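Local coordinates for exoenzyme S synthesis protein C (PDB 3KXY), which takes part in the regulatory cascade of type III secretion by binding the antiactivator ExsD and inhibiting it, leading to ExsA-mediated transcription, at residues E55-G60 / T92-L97; D62-G67 / L128-S133. The protein carries 2 engineered substitutions. One frame throughout, in Å; residues are numbered along the deposited sequence.

Contact 1 of 2, residues E55-G60 / T92-L97. Engineered in segment 55-60: V59 (natural residue Ala).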
ATOM      1  N   GLU J  55       4.924  -3.488   8.783  1.00 84.54           N
ATOM      2  CA  GLU J  55       3.913  -4.533   8.868  1.00 88.54           C
ATOM      3  C   GLU J  55       3.347  -4.612  10.281  1.00 89.05           C
ATOM      4  O   GLU J  55       4.071  -4.429  11.260  1.00 88.25           O
ATOM      5  CB  GLU J  55       4.497  -5.888   8.460  1.00 94.56           C
ATOM      6  CG  GLU J  55       4.913  -5.976   7.000  1.00101.63           C
ATOM      7  CD  GLU J  55       5.448  -7.345   6.630  1.00108.33           C
ATOM      8  OE1 GLU J  55       5.544  -8.211   7.527  1.00106.84           O
ATOM      9  OE2 GLU J  55       5.773  -7.557   5.442  1.00111.81           O
ATOM     10  N   ALA J  56       2.051  -4.884  10.384  1.00 89.15           N
ATOM     11  CA  ALA J  56       1.393  -4.977  11.680  1.00 87.16           C
ATOM     12  C   ALA J  56       0.409  -6.140  11.721  1.00 89.96           C
ATOM     13  O   ALA J  56      -0.539  -6.188  10.939  1.00 92.62           O
ATOM     14  CB  ALA J  56       0.686  -3.672  12.007  1.00 84.10           C
ATOM     15  N   ASP J  57       0.642  -7.075  12.636  1.00 89.55           N
ATOM     16  CA  ASP J  57      -0.264  -8.204  12.821  1.00 91.55           C
ATOM     17  C   ASP J  57      -1.529  -7.757  13.544  1.00 86.44           C
ATOM     18  O   ASP J  57      -1.466  -7.220  14.651  1.00 85.16           O
ATOM     19  CB  ASP J  57       0.422  -9.329  13.601  1.00 98.59           C
ATOM     20  CG  ASP J  57       1.568  -9.963  12.831  1.00104.53           C
ATOM     21  OD1 ASP J  57       1.813  -9.551  11.677  1.00107.06           O
ATOM     22  OD2 ASP J  57       2.221 -10.875  13.380  1.00105.69           O
ATOM     23  N   VAL J  58      -2.676  -7.980  12.912  1.00 82.10           N
ATOM     24  CA  VAL J  58      -3.956  -7.561  13.469  1.00 75.06           C
ATOM     25  C   VAL J  58      -4.658  -8.701  14.205  1.00 73.10           C
ATOM     26  O   VAL J  58      -4.706  -8.715  15.435  1.00 71.11           O
ATOM     27  CB  VAL J  58      -4.885  -7.004  12.376  1.00 75.30           C
ATOM     28  CG1 VAL J  58      -6.207  -6.558  12.978  1.00 76.85           C
ATOM     29  CG2 VAL J  58      -4.208  -5.851  11.650  1.00 73.47           C
ATOM     30  N   VAL J  59      -5.200  -9.655  13.452  1.00 74.89           N
ATOM     31  CA  VAL J  59      -5.904 -10.790  14.047  1.00 80.82           C
ATOM     32  C   VAL J  59      -5.587 -12.117  13.365  1.00 90.20           C
ATOM     33  O   VAL J  59      -5.015 -12.150  12.276  1.00 91.76           O
ATOM     34  CB  VAL J  59      -7.431 -10.595  14.013  1.00 76.53           C
ATOM     35  CG1 VAL J  59      -7.873  -9.665  15.123  1.00 78.81           C
ATOM     36  CG2 VAL J  59      -7.871 -10.076  12.651  1.00 73.79           C
ATOM     37  N   GLY J  60      -5.972 -13.208  14.020  1.00 94.06           N
ATOM     38  CA  GLY J  60      -5.824 -14.535  13.454  1.00 98.06           C
ATOM     39  C   GLY J  60      -7.076 -14.945  12.703  1.00 99.54           C
ATOM     40  O   GLY J  60      -8.188 -14.595  13.099  1.00102.92           O
ATOM     41  N   THR J  92       1.247 -17.524   8.540  1.00108.28           N
ATOM     42  CA  THR J  92       1.012 -17.171   9.936  1.00106.68           C
ATOM     43  C   THR J  92      -0.472 -17.188  10.280  1.00104.52           C
ATOM     44  O   THR J  92      -0.849 -17.428  11.427  1.00102.76           O
ATOM     45  CB  THR J  92       1.573 -15.775  10.268  1.00105.13           C
ATOM     46  OG1 THR J  92       2.860 -15.615   9.661  1.00107.37           O
ATOM     47  CG2 THR J  92       1.696 -15.594  11.774  1.00103.19           C
ATOM     48  N   GLY J  93      -1.310 -16.930   9.282  1.00105.07           N
ATOM     49  CA  GLY J  93      -2.743 -16.838   9.493  1.00104.92           C
ATOM     50  C   GLY J  93      -3.115 -15.508  10.119  1.00100.22           C
ATOM     51  O   GLY J  93      -4.149 -15.385  10.776  1.00100.52           O
ATOM     52  N   LYS J  94      -2.262 -14.510   9.912  1.00 94.87           N
ATOM     53  CA  LYS J  94      -2.466 -13.188  10.490  1.00 91.45           C
ATOM     54  C   LYS J  94      -2.878 -12.163   9.440  1.00 87.82           C
ATOM     55  O   LYS J  94      -2.298 -12.103   8.357  1.00 90.18           O
ATOM     56  CB  LYS J  94      -1.193 -12.714  11.197  1.00 92.05           C
ATOM     57  CG  LYS J  94      -0.907 -13.406  12.518  1.00 96.44           C
ATOM     58  CD  LYS J  94      -1.893 -12.975  13.592  1.00 98.94           C
ATOM     59  CE  LYS J  94      -1.531 -13.562  14.946  1.00100.31           C
ATOM     60  NZ  LYS J  94      -2.447 -13.079  16.017  1.00101.68           N
ATOM     61  N   VAL J  95      -3.884 -11.361   9.770  1.00 81.26           N
ATOM     62  CA  VAL J  95      -4.260 -10.222   8.947  1.00 76.34           C
ATOM     63  C   VAL J  95      -3.323  -9.067   9.277  1.00 71.30           C
ATOM     64  O   VAL J  95      -3.024  -8.823  10.443  1.00 67.74           O
ATOM     65  CB  VAL J  95      -5.715  -9.797   9.204  1.00 78.48           C
ATOM     66  CG1 VAL J  95      -6.045  -8.523   8.442  1.00 79.78           C
ATOM     67  CG2 VAL J  95      -6.669 -10.919   8.822  1.00 79.58           C
ATOM     68  N   GLN J  96      -2.854  -8.361   8.254  1.00 73.78           N
ATOM     69  CA  GLN J  96      -1.844  -7.326   8.458  1.00 77.07           C
ATOM     70  C   GLN J  96      -2.205  -5.981   7.833  1.00 81.73           C
ATOM     71  O   GLN J  96      -2.772  -5.922   6.741  1.00 87.31           O
ATOM     72  CB  GLN J  96      -0.493  -7.796   7.914  1.00 78.39           C
ATOM     73  CG  GLN J  96       0.051  -9.043   8.587  1.00 82.21           C
ATOM     74  CD  GLN J  96       1.291  -9.576   7.902  1.00 81.09           C
ATOM     75  OE1 GLN J  96       1.559  -9.256   6.745  1.00 78.20           O
ATOM     76  NE2 GLN J  96       2.056 -10.397   8.612  1.00 83.02           N
ATOM     77  N   LEU J  97      -1.873  -4.906   8.539  1.00 76.67           N
ATOM     78  CA  LEU J  97      -1.970  -3.562   7.987  1.00 72.80           C
ATOM     79  C   LEU J  97      -0.586  -3.112   7.544  1.00 69.57           C
ATOM     80  O   LEU J  97       0.405  -3.393   8.215  1.00 70.59           O
ATOM     81  CB  LEU J  97      -2.530  -2.585   9.023  1.00 70.05           C
ATOM     82  CG  LEU J  97      -4.036  -2.628   9.283  1.00 69.71           C
ATOM     83  CD1 LEU J  97      -4.411  -1.662  10.396  1.00 67.93           C
ATOM     84  CD2 LEU J  97      -4.799  -2.303   8.012  1.00 70.72           C
TER

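Contact 2 of 2, residues D62-G67 / L128-S133. Engineered in segment 128-133: A132 (natural residue Asp).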
ATOM      1  N   ASP J  62      -8.450 -17.726  12.496  1.00110.94           N
ATOM      2  CA  ASP J  62      -9.234 -18.728  13.212  1.00119.94           C
ATOM      3  C   ASP J  62     -10.372 -18.120  14.034  1.00119.36           C
ATOM      4  O   ASP J  62     -11.362 -18.792  14.327  1.00123.80           O
ATOM      5  CB  ASP J  62      -8.332 -19.591  14.102  1.00124.85           C
ATOM      6  CG  ASP J  62      -7.537 -18.772  15.102  1.00124.88           C
ATOM      7  OD1 ASP J  62      -6.858 -19.377  15.958  1.00127.75           O
ATOM      8  OD2 ASP J  62      -7.586 -17.526  15.034  1.00121.84           O
ATOM      9  N   VAL J  63     -10.229 -16.850  14.402  1.00114.44           N
ATOM     10  CA  VAL J  63     -11.250 -16.165  15.188  1.00114.31           C
ATOM     11  C   VAL J  63     -12.168 -15.346  14.283  1.00114.57           C
ATOM     12  O   VAL J  63     -13.121 -14.720  14.748  1.00115.95           O
ATOM     13  CB  VAL J  63     -10.622 -15.240  16.252  1.00109.36           C
ATOM     14  CG1 VAL J  63     -11.675 -14.789  17.253  1.00108.55           C
ATOM     15  CG2 VAL J  63      -9.489 -15.954  16.967  1.00109.81           C
ATOM     16  N   LEU J  64     -11.877 -15.363  12.986  1.00110.52           N
ATOM     17  CA  LEU J  64     -12.650 -14.592  12.018  1.00106.53           C
ATOM     18  C   LEU J  64     -13.636 -15.462  11.248  1.00112.35           C
ATOM     19  O   LEU J  64     -13.283 -16.535  10.760  1.00117.77           O
ATOM     20  CB  LEU J  64     -11.717 -13.887  11.033  1.00101.00           C
ATOM     21  CG  LEU J  64     -10.682 -12.936  11.630  1.00 98.03           C
ATOM     22  CD1 LEU J  64      -9.839 -12.313  10.529  1.00 95.05           C
ATOM     23  CD2 LEU J  64     -11.366 -11.863  12.461  1.00 97.99           C
ATOM     24  N   GLY J  65     -14.874 -14.991  11.142  1.00113.15           N
ATOM     25  CA  GLY J  65     -15.863 -15.645  10.307  1.00117.54           C
ATOM     26  C   GLY J  65     -15.611 -15.283   8.857  1.00120.35           C
ATOM     27  O   GLY J  65     -15.091 -14.208   8.566  1.00119.07           O
ATOM     28  N   GLU J  66     -15.971 -16.177   7.944  1.00127.79           N
ATOM     29  CA  GLU J  66     -15.712 -15.948   6.527  1.00132.78           C
ATOM     30  C   GLU J  66     -16.507 -14.764   5.983  1.00129.67           C
ATOM     31  O   GLU J  66     -17.483 -14.325   6.594  1.00127.73           O
ATOM     32  CB  GLU J  66     -15.997 -17.211   5.709  1.00141.19           C
ATOM     33  CG  GLU J  66     -15.079 -18.381   6.042  1.00143.94           C
ATOM     34  CD  GLU J  66     -13.609 -18.049   5.846  1.00143.09           C
ATOM     35  OE1 GLU J  66     -13.298 -17.178   5.006  1.00142.18           O
ATOM     36  OE2 GLU J  66     -12.763 -18.664   6.530  1.00141.99           O
ATOM     37  N   GLY J  67     -16.078 -14.249   4.836  1.00128.48           N
ATOM     38  CA  GLY J  67     -16.733 -13.112   4.216  1.00128.10           C
ATOM     39  C   GLY J  67     -16.095 -11.794   4.608  1.00123.50           C
ATOM     40  O   GLY J  67     -16.486 -10.735   4.119  1.00124.43           O
ATOM     41  N   LEU J 128     -12.352  -5.486  16.700  1.00 81.69           N
ATOM     42  CA  LEU J 128     -13.598  -5.423  15.942  1.00 83.58           C
ATOM     43  C   LEU J 128     -13.859  -6.673  15.099  1.00 85.82           C
ATOM     44  O   LEU J 128     -14.963  -7.218  15.112  1.00 86.98           O
ATOM     45  CB  LEU J 128     -13.610  -4.184  15.045  1.00 84.12           C
ATOM     46  CG  LEU J 128     -14.824  -4.031  14.127  1.00 90.65           C
ATOM     47  CD1 LEU J 128     -16.113  -4.046  14.935  1.00 95.15           C
ATOM     48  CD2 LEU J 128     -14.717  -2.758  13.299  1.00 89.56           C
ATOM     49  N   LEU J 129     -12.841  -7.119  14.369  1.00 86.47           N
ATOM     50  CA  LEU J 129     -12.988  -8.220  13.415  1.00 88.07           C
ATOM     51  C   LEU J 129     -13.469  -9.552  14.005  1.00 91.99           C
ATOM     52  O   LEU J 129     -14.334 -10.206  13.421  1.00 96.15           O
ATOM     53  CB  LEU J 129     -11.691  -8.429  12.629  1.00 86.60           C
ATOM     54  CG  LEU J 129     -11.337  -7.334  11.622  1.00 85.49           C
ATOM     55  CD1 LEU J 129     -10.038  -7.668  10.909  1.00 85.11           C
ATOM     56  CD2 LEU J 129     -12.467  -7.145  10.622  1.00 86.41           C
ATOM     57  N   PRO J 130     -12.901  -9.968  15.151  1.00 90.62           N
ATOM     58  CA  PRO J 130     -13.311 -11.245  15.750  1.00 91.55           C
ATOM     59  C   PRO J 130     -14.826 -11.361  15.892  1.00 95.85           C
ATOM     60  O   PRO J 130     -15.480 -10.405  16.304  1.00 93.28           O
ATOM     61  CB  PRO J 130     -12.654 -11.203  17.131  1.00 87.20           C
ATOM     62  CG  PRO J 130     -11.451 -10.355  16.939  1.00 84.74           C
ATOM     63  CD  PRO J 130     -11.841  -9.308  15.933  1.00 85.72           C
ATOM     64  N   CYS J 131     -15.374 -12.523  15.550  1.00103.92           N
ATOM     65  CA  CYS J 131     -16.813 -12.746  15.638  1.00112.50           C
ATOM     66  C   CYS J 131     -17.152 -13.728  16.754  1.00116.94           C
ATOM     67  O   CYS J 131     -18.322 -13.979  17.040  1.00117.37           O
ATOM     68  CB  CYS J 131     -17.355 -13.269  14.306  1.00117.73           C
ATOM     69  SG  CYS J 131     -16.759 -14.917  13.854  1.00119.24           S
ATOM     70  N   ALA J 132     -16.118 -14.282  17.380  1.00121.46           N
ATOM     71  CA  ALA J 132     -16.298 -15.273  18.434  1.00128.84           C
ATOM     72  C   ALA J 132     -17.036 -14.700  19.640  1.00132.01           C
ATOM     73  O   ALA J 132     -17.634 -15.443  20.422  1.00138.27           O
ATOM     74  CB  ALA J 132     -14.951 -15.847  18.857  1.00128.51           C
ATOM     75  N   SER J 133     -16.990 -13.379  19.787  1.00125.42           N
ATOM     76  CA  SER J 133     -17.658 -12.700  20.893  1.00124.06           C
ATOM     77  C   SER J 133     -17.019 -13.049  22.235  1.00120.95           C
ATOM     78  O   SER J 133     -16.143 -13.909  22.319  1.00118.98           O
ATOM     79  CB  SER J 133     -19.152 -13.036  20.911  1.00128.35           C
ATOM     80  OG  SER J 133     -19.819 -12.364  21.965  1.00129.66           O
ATOM     81  OXT SER J 133     -17.359 -12.474  23.269  1.00120.91           O
TER

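Contact 1 of 2, residues E55-G60 / T92-L97
V95 faces two successive residues of the neighbouring strand: its carbonyl oxygen accepts a 2.6 Å hydrogen bond from V58 N, while its own N donates to V59 O at 2.9 Å. Both are close to straight, 160° and 166° at the hydrogen. Beyond this irregularity the regular antiparallel register holds, with L97 N bonded to A56 O at 3.0 Å and a weaker return bond from A56 N to L97 O. Apolar branches meet beside the backbone: V59 CG2, of an engineered residue, lies 4.1 Å from V95 CB, and V58 CG2 comes 4.0 Å from L97 CG. On the sheet face that carries D57, Q96 and K94, the first two side chains run side by side, pointing the same way with their planes 9° apart; Q96 NE2 donates to D57 OD1 on its syn side but tilted out of the carboxylate plane, at 3.2 Å. From outside, Q96 OE1 is held by Y98 OH and, weakly, by R77 of the second subunit. Helix 108-128 packs against A56, V58 and L97. Two residues opposite one, V58 and V59 against V95, make a classic beta bulge, here in the antiparallel sheet of a CesT-type secretion chaperone fold.

Contact 2 of 2, residues D62-G67 / L128-S133
V63 and L64 meet the segment that follows helix 108-128, joining two loops at the surface of the CesT-family chaperone fold: one that leads from strand 51-60 to helix 68-76, and the C-terminal tail. V63 reaches P130 and A132, L64 reaches L129 and P130. V63 offers its CG1 branch, which is anti to the backbone N (chi1 -167°) and touches two residues of the tail, P130 CB at 3.7 Å and A132 CB at 3.8 Å. A132, an engineered residue (Asp in the natural sequence), makes its contact through CB. The valine crosses the proline ring obliquely. L64 reaches both L129 and P130 with one methyl, CD2. This L64 CD2 lies 3.5 Å from L129 CB, the two leucines again crossing at a slant, and 3.6 Å from P130 N, with P130 CD farther off at 4.3 Å. The other methyl, CD1, is turned toward strand 51-60, where the engineered V59 also touches L129 and P130. One backbone hydrogen bond ties the loops together: C131 N donates to V63 O at 3.2 Å, with an angle of 168° at the hydrogen. The same cysteine bends its sulfur back to the first loop. With chi1 at 66° the SG sits between its own backbone N and carbonyl carbon, and from there C131 SG lies against the backbone of G65, 3.3 Å from G65 N and 3.7 Å from G65 CA.

In the fold
Contact 1 lies well inside the chain, about 9 Å from its centre, and contact 2 further out on the same side, at about 21 Å; their own centres are about 13 Å apart. Along the chain the segments alternate: 55-60, then 62-67, then 92-97, then 128-133. The first two are nearly continuous, so strand 51-60 runs out of the sheet straight into the loop of contact 2, while helix 108-128 packs on the sheet at contact 1 and delivers the tail to contact 2. They touch directly: the CG2 methyl of the engineered V59 meets L64 CD1 and L129 CD1. The apolar helix-covered sheet face thus continues into the surface loops.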